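Local coordinates for ferrichrome ABC transporter substrate-binding protein (PDB 5FLY) that binds ferrichrome, an iron-carrying siderophore, and probably hands it to an ABC transporter for uptake into the bacterial cell, at residues I160-D165 against Y169-N174; V181-Q184 against Q189-K192. One frame throughout, in Å; residues are numbered along the deposited sequence.

Contact 1: residues I160-D165 against Y169-N174. With 7PG (2,5,8,11,14,17,20,23-octaoxapentacosan-25-ol), chain P.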
loop_
_atom_site.group_PDB
_atom_site.type_symbol
_atom_site.label_atom_id
_atom_site.label_comp_id
_atom_site.label_asym_id
_atom_site.label_seq_id
_atom_site.Cartn_x
_atom_site.Cartn_y
_atom_site.Cartn_z
ATOM N N ILE A 160 -5.627 6.413 11.086
ATOM C CA ILE A 160 -5.848 5.027 10.682
ATOM C C ILE A 160 -5.243 4.107 11.717
ATOM O O ILE A 160 -4.024 4.114 11.926
ATOM C CB ILE A 160 -5.227 4.685 9.297
ATOM C CG1 ILE A 160 -5.629 5.703 8.230
ATOM C CG2 ILE A 160 -5.645 3.287 8.871
ATOM C CD1 ILE A 160 -4.727 5.686 7.029
ATOM N N PHE A 161 -6.099 3.340 12.376
ATOM C CA PHE A 161 -5.659 2.218 13.190
ATOM C C PHE A 161 -5.858 0.902 12.433
ATOM O O PHE A 161 -6.787 0.769 11.623
ATOM C CB PHE A 161 -6.414 2.163 14.507
ATOM C CG PHE A 161 -6.128 3.323 15.444
ATOM C CD1 PHE A 161 -4.837 3.606 15.892
ATOM C CD2 PHE A 161 -7.175 4.110 15.903
ATOM C CE1 PHE A 161 -4.611 4.672 16.774
ATOM C CE2 PHE A 161 -6.954 5.169 16.771
ATOM C CZ PHE A 161 -5.673 5.449 17.212
ATOM N N GLU A 162 -4.972 -0.063 12.667
ATOM C CA GLU A 162 -5.242 -1.431 12.226
ATOM C C GLU A 162 -5.194 -2.387 13.403
ATOM O O GLU A 162 -4.249 -2.370 14.194
ATOM C CB GLU A 162 -4.252 -1.900 11.155
ATOM C CG GLU A 162 -4.441 -3.378 10.786
ATOM C CD GLU A 162 -3.641 -3.819 9.579
ATOM O OE1 GLU A 162 -2.779 -3.043 9.094
ATOM O OE2 GLU A 162 -3.883 -4.953 9.114
ATOM N N ASP A 163 -6.233 -3.211 13.482
ATOM C CA ASP A 163 -6.359 -4.313 14.432
ATOM C C ASP A 163 -5.793 -5.571 13.762
ATOM O O ASP A 163 -6.362 -6.083 12.797
ATOM C CB ASP A 163 -7.844 -4.455 14.834
ATOM C CG ASP A 163 -8.182 -5.789 15.500
ATOM O OD1 ASP A 163 -7.445 -6.221 16.408
ATOM O OD2 ASP A 163 -9.231 -6.385 15.134
ATOM N N PHE A 164 -4.637 -6.037 14.233
ATOM C CA PHE A 164 -3.976 -7.173 13.613
ATOM C C PHE A 164 -3.239 -7.999 14.656
ATOM O O PHE A 164 -2.418 -7.466 15.398
ATOM C CB PHE A 164 -2.993 -6.710 12.534
ATOM C CG PHE A 164 -2.271 -7.840 11.870
ATOM C CD1 PHE A 164 -2.870 -8.547 10.850
ATOM C CD2 PHE A 164 -0.996 -8.216 12.289
ATOM C CE1 PHE A 164 -2.222 -9.601 10.243
ATOM C CE2 PHE A 164 -0.337 -9.276 11.674
ATOM C CZ PHE A 164 -0.950 -9.960 10.651
ATOM N N ASP A 165 -3.559 -9.291 14.700
ATOM C CA ASP A 165 -2.982 -10.239 15.657
ATOM C C ASP A 165 -2.970 -9.683 17.085
ATOM O O ASP A 165 -1.977 -9.802 17.820
ATOM C CB ASP A 165 -1.572 -10.641 15.218
ATOM C CG ASP A 165 -1.566 -11.508 13.965
ATOM O OD1 ASP A 165 -2.664 -11.863 13.464
ATOM O OD2 ASP A 165 -0.451 -11.868 13.493
ATOM N N TYR A 169 -1.920 -1.019 15.214
ATOM C CA TYR A 169 -0.945 -0.267 14.428
ATOM C C TYR A 169 -1.538 1.061 13.957
ATOM O O TYR A 169 -2.739 1.162 13.791
ATOM C CB TYR A 169 -0.479 -1.112 13.240
ATOM C CG TYR A 169 0.165 -2.395 13.722
ATOM C CD1 TYR A 169 1.512 -2.424 14.060
ATOM C CD2 TYR A 169 -0.584 -3.549 13.892
ATOM C CE1 TYR A 169 2.105 -3.573 14.521
ATOM C CE2 TYR A 169 -0.001 -4.708 14.370
ATOM C CZ TYR A 169 1.347 -4.711 14.677
ATOM O OH TYR A 169 1.947 -5.864 15.146
ATOM N N ALA A 170 -0.705 2.083 13.786
ATOM C CA ALA A 170 -1.140 3.320 13.136
ATOM C C ALA A 170 -0.142 3.689 12.052
ATOM O O ALA A 170 1.031 3.324 12.138
ATOM C CB ALA A 170 -1.294 4.455 14.150
ATOM N N TYR A 171 -0.601 4.409 11.035
ATOM C CA TYR A 171 0.211 4.608 9.822
ATOM C C TYR A 171 0.561 6.044 9.493
ATOM O O TYR A 171 -0.175 6.977 9.831
ATOM C CB TYR A 171 -0.512 3.952 8.642
ATOM C CG TYR A 171 -0.654 2.488 8.919
ATOM C CD1 TYR A 171 0.456 1.660 8.874
ATOM C CD2 TYR A 171 -1.869 1.944 9.323
ATOM C CE1 TYR A 171 0.359 0.321 9.181
ATOM C CE2 TYR A 171 -1.973 0.603 9.633
ATOM C CZ TYR A 171 -0.850 -0.203 9.555
ATOM O OH TYR A 171 -0.909 -1.540 9.859
ATOM N N GLY A 172 1.745 6.198 8.902
ATOM C CA GLY A 172 2.157 7.431 8.265
ATOM C C GLY A 172 1.452 7.642 6.934
ATOM O O GLY A 172 0.486 6.950 6.626
ATOM N N LYS A 173 1.938 8.582 6.120
ATOM C CA LYS A 173 1.206 8.952 4.912
ATOM C C LYS A 173 1.362 7.982 3.735
ATOM O O LYS A 173 0.651 8.115 2.742
ATOM C CB LYS A 173 1.613 10.361 4.468
ATOM C CG LYS A 173 1.274 11.428 5.507
ATOM C CD LYS A 173 1.453 12.849 4.955
ATOM C CE LYS A 173 1.008 13.908 5.969
ATOM N NZ LYS A 173 1.891 13.907 7.181
ATOM N N ASN A 174 2.254 7.002 3.829
ATOM C CA ASN A 174 2.496 6.112 2.689
ATOM C C ASN A 174 2.834 4.692 3.146
ATOM O O ASN A 174 3.906 4.171 2.818
ATOM C CB ASN A 174 3.631 6.699 1.815
ATOM C CG ASN A 174 3.575 6.242 0.355
ATOM O OD1 ASN A 174 3.120 6.982 -0.520
ATOM N ND2 ASN A 174 4.085 5.052 0.080
HETATM C C2 7PG P . 0.591 -7.303 4.679
HETATM O O1 7PG P . -0.303 -7.805 5.634
HETATM C C3 7PG P . -0.395 -7.010 6.781
HETATM C C4 7PG P . 0.438 -7.617 7.906
HETATM O O2 7PG P . 0.084 -7.066 9.147
HETATM C C5 7PG P . 0.118 -5.670 9.198
HETATM C C6 7PG P . 0.605 -5.170 10.554
HETATM O O3 7PG P . 1.348 -3.993 10.378
HETATM C C7 7PG P . 2.708 -4.155 10.085
HETATM C C8 7PG P . 3.281 -2.818 9.609
HETATM O O4 7PG P . 4.610 -2.921 9.163
HETATM C C9 7PG P . 4.803 -3.813 8.110
HETATM C C10 7PG P . 5.991 -3.456 7.213
HETATM O O5 7PG P . 5.660 -3.899 5.920
HETATM C C11 7PG P . 6.437 -3.435 4.849
HETATM C C12 7PG P . 5.624 -3.550 3.555
HETATM O O6 7PG P . 5.436 -2.283 2.977
HETATM C C13 7PG P . 4.210 -1.642 3.207
HETATM C C14 7PG P . 3.091 -2.366 2.466
HETATM O O7 7PG P . 2.258 -1.410 1.874
HETATM C C15 7PG P . 1.610 -1.829 0.703
HETATM O O HOH W 1 -2.905 7.068 10.213
HETATM O O HOH W 2 0.933 -8.294 15.453
#

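Contact 2: residues V181-Q184 against Q189-K192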
loop_
_atom_site.group_PDB
_atom_site.type_symbol
_atom_site.label_atom_id
_atom_site.label_comp_id
_atom_site.label_asym_id
_atom_site.label_seq_id
_atom_site.Cartn_x
_atom_site.Cartn_y
_atom_site.Cartn_z
ATOM N N VAL A 181 -4.424 7.383 -0.086
ATOM C CA VAL A 181 -5.647 8.041 -0.523
ATOM C C VAL A 181 -6.047 9.173 0.438
ATOM O O VAL A 181 -6.381 10.277 -0.002
ATOM C CB VAL A 181 -6.787 7.025 -0.668
ATOM C CG1 VAL A 181 -8.125 7.741 -0.875
ATOM C CG2 VAL A 181 -6.480 6.062 -1.808
ATOM N N LEU A 182 -6.022 8.894 1.738
ATOM C CA LEU A 182 -6.511 9.829 2.743
ATOM C C LEU A 182 -5.617 11.059 2.893
ATOM O O LEU A 182 -6.124 12.181 2.866
ATOM C CB LEU A 182 -6.666 9.117 4.081
ATOM C CG LEU A 182 -7.771 8.061 4.108
ATOM C CD1 LEU A 182 -7.628 7.148 5.318
ATOM C CD2 LEU A 182 -9.161 8.730 4.057
ATOM N N TYR A 183 -4.304 10.859 3.016
ATOM C CA TYR A 183 -3.389 11.958 3.331
ATOM C C TYR A 183 -2.792 12.647 2.107
ATOM O O TYR A 183 -2.489 13.848 2.159
ATOM C CB TYR A 183 -2.252 11.459 4.217
ATOM C CG TYR A 183 -2.723 10.890 5.529
ATOM C CD1 TYR A 183 -3.389 11.687 6.453
ATOM C CD2 TYR A 183 -2.514 9.554 5.840
ATOM C CE1 TYR A 183 -3.818 11.167 7.682
ATOM C CE2 TYR A 183 -2.950 9.023 7.050
ATOM C CZ TYR A 183 -3.596 9.837 7.959
ATOM O OH TYR A 183 -4.016 9.305 9.163
ATOM N N GLN A 184 -2.579 11.900 1.026
ATOM C CA GLN A 184 -1.965 12.478 -0.166
ATOM C C GLN A 184 -3.014 12.836 -1.215
ATOM O O GLN A 184 -3.117 14.004 -1.610
ATOM C CB GLN A 184 -0.919 11.529 -0.759
ATOM C CG GLN A 184 0.193 11.184 0.227
ATOM C CD GLN A 184 1.268 10.309 -0.373
ATOM O OE1 GLN A 184 1.863 10.647 -1.407
ATOM N NE2 GLN A 184 1.505 9.148 0.248
ATOM N N GLN A 189 -5.746 15.988 6.871
ATOM C CA GLN A 189 -4.660 16.229 7.802
ATOM C C GLN A 189 -4.359 15.022 8.663
ATOM O O GLN A 189 -5.231 14.206 8.958
ATOM C CB GLN A 189 -4.980 17.413 8.714
ATOM C CG GLN A 189 -5.426 18.675 7.985
ATOM C CD GLN A 189 -4.532 19.037 6.820
ATOM O OE1 GLN A 189 -4.977 19.072 5.666
ATOM N NE2 GLN A 189 -3.268 19.322 7.110
ATOM N N MET A 190 -3.102 14.926 9.063
ATOM C CA MET A 190 -2.682 13.940 10.043
ATOM C C MET A 190 -2.443 14.650 11.366
ATOM O O MET A 190 -1.733 15.655 11.401
ATOM C CB MET A 190 -1.422 13.217 9.590
ATOM C CG MET A 190 -0.977 12.123 10.549
ATOM S SD MET A 190 0.492 11.303 9.928
ATOM C CE MET A 190 -0.245 10.238 8.687
ATOM N N PRO A 191 -3.041 14.136 12.463
ATOM C CA PRO A 191 -2.785 14.735 13.775
ATOM C C PRO A 191 -1.290 14.784 14.067
ATOM O O PRO A 191 -0.561 13.832 13.749
ATOM C CB PRO A 191 -3.511 13.799 14.738
ATOM C CG PRO A 191 -4.590 13.176 13.911
ATOM C CD PRO A 191 -3.992 13.011 12.548
ATOM N N LYS A 192 -0.842 15.898 14.634
ATOM C CA LYS A 192 0.585 16.109 14.887
ATOM C C LYS A 192 1.254 14.964 15.657
ATOM O O LYS A 192 2.355 14.539 15.302
ATOM C CB LYS A 192 0.781 17.427 15.639
ATOM C CG LYS A 192 2.223 17.736 16.048
ATOM C CD LYS A 192 3.171 17.795 14.872
ATOM C CE LYS A 192 4.520 18.376 15.269
ATOM N NZ LYS A 192 5.488 18.283 14.149
#

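Contact 1: residues I160-D165 against Y169-N174
A chi1 of 174° swings CG of Glu162 away from the backbone N and the chain runs on extended, while Tyr171 turns its ring beside its own backbone N (chi1 -61°); these torsions bring carboxylate and phenol to each other on the ligand-facing side of a beta hairpin. Strands 158-164 and 167-171 form this antiparallel hairpin within the mixed sheet of one lobe of a class III solute-binding protein. Glu162 and Tyr169 make its hydrogen-bonded pair, Glu162 N giving to Tyr169 O at 2.8 Å and Tyr169 N returning to Glu162 O at 2.9 Å. At the next, non-hydrogen-bonded pair, Phe161 and Ala170 put their side chains on the other face, where Phe161 CD1 packs 4.0 Å from Ala170 CB.

The phenol of Tyr171 donates from OH to Glu162 OE1 over a short 2.5 Å, reaching the anti side of the carboxylate and lying 28° out of its plane. Arg177 salt-bridges the same oxygen and Trp258 bonds OE2, so both carboxylate oxygens are engaged and the group's rotation is probably fixed. Beyond it, CE2 of Tyr169 comes up to the edge of the Phe164 ring and lies 4.0 Å from Phe164 CB.

These aromatics line the pocket, here occupied by the polyether 7PG; ferrichrome would be expected to occupy the same region. Ether oxygen O3 sits above the centre of the Tyr169 ring, while O2 lies 3.2 Å above the Phe164 ring plane. The opposite face of the Phe164 ring is met near its rim by CG of Asp165.

Contact 2: residues V181-Q184 against Q189-K192
Met190 lays its terminal methyl over one face of the Tyr183 ring, CE standing 3.5 Å from the ring centroid and displaced toward the CE2 side of the ring. This is a CH-pi contact; SD, 4.9 Å from the same centroid, stands farther out above the ring, a Met-aromatic contact. Met190 CB touches the ring farther along, 3.7 Å from Tyr183 CE1, where Gln189 O lies at the ring edge in its plane.

With chi1 and chi2 both near 180° the Met190 chain runs straight out as far as SD and bends only at chi3 (-78°), which folds the methyl back over the tyrosine. Around this pair, Tyr183 also packs on Ile160 of strand 158-164 and Leu194 of helix 192-198. Its hydroxyl is hydrogen-bonded to Val158 O, tying the aromatic side chain of helix 179-185 to the neighbouring strand. Backbone bonds from Gln189 to Thr156 and Val158 hold the connecting loop there too, just before Pro191 takes the N-cap position of helix 192-198.

No hydrogen bond joins 181-184 to 189-192; the attraction between them is probably mostly dispersion, helped by the slightly positive methyl over the pi face and by Gln189 O at the ring's C-H edge.

Both contacts belong to the lobe built on the mixed five-stranded sheet, their centres about 13 Å apart, and they follow in series: the hairpin of contact 1 is complete before helix 179-185 opens contact 2. Strand 158-164 is common ground, since Ile160 packs against Leu182 of that helix. The chain leaving the hairpin is also fastened to helix 179-185: Gln184 NE2 reaches Lys173 O and Asn174 OD1, each at 2.8 Å in a probable hydrogen bond, and Met190 CE packs 3.5 Å from Tyr171 O. Helix 179-185 and the loop after it thus pack on the hairpin strands, while contact 2 lies away from the pocket, the Tyr183 side chain about 13 Å from 7PG.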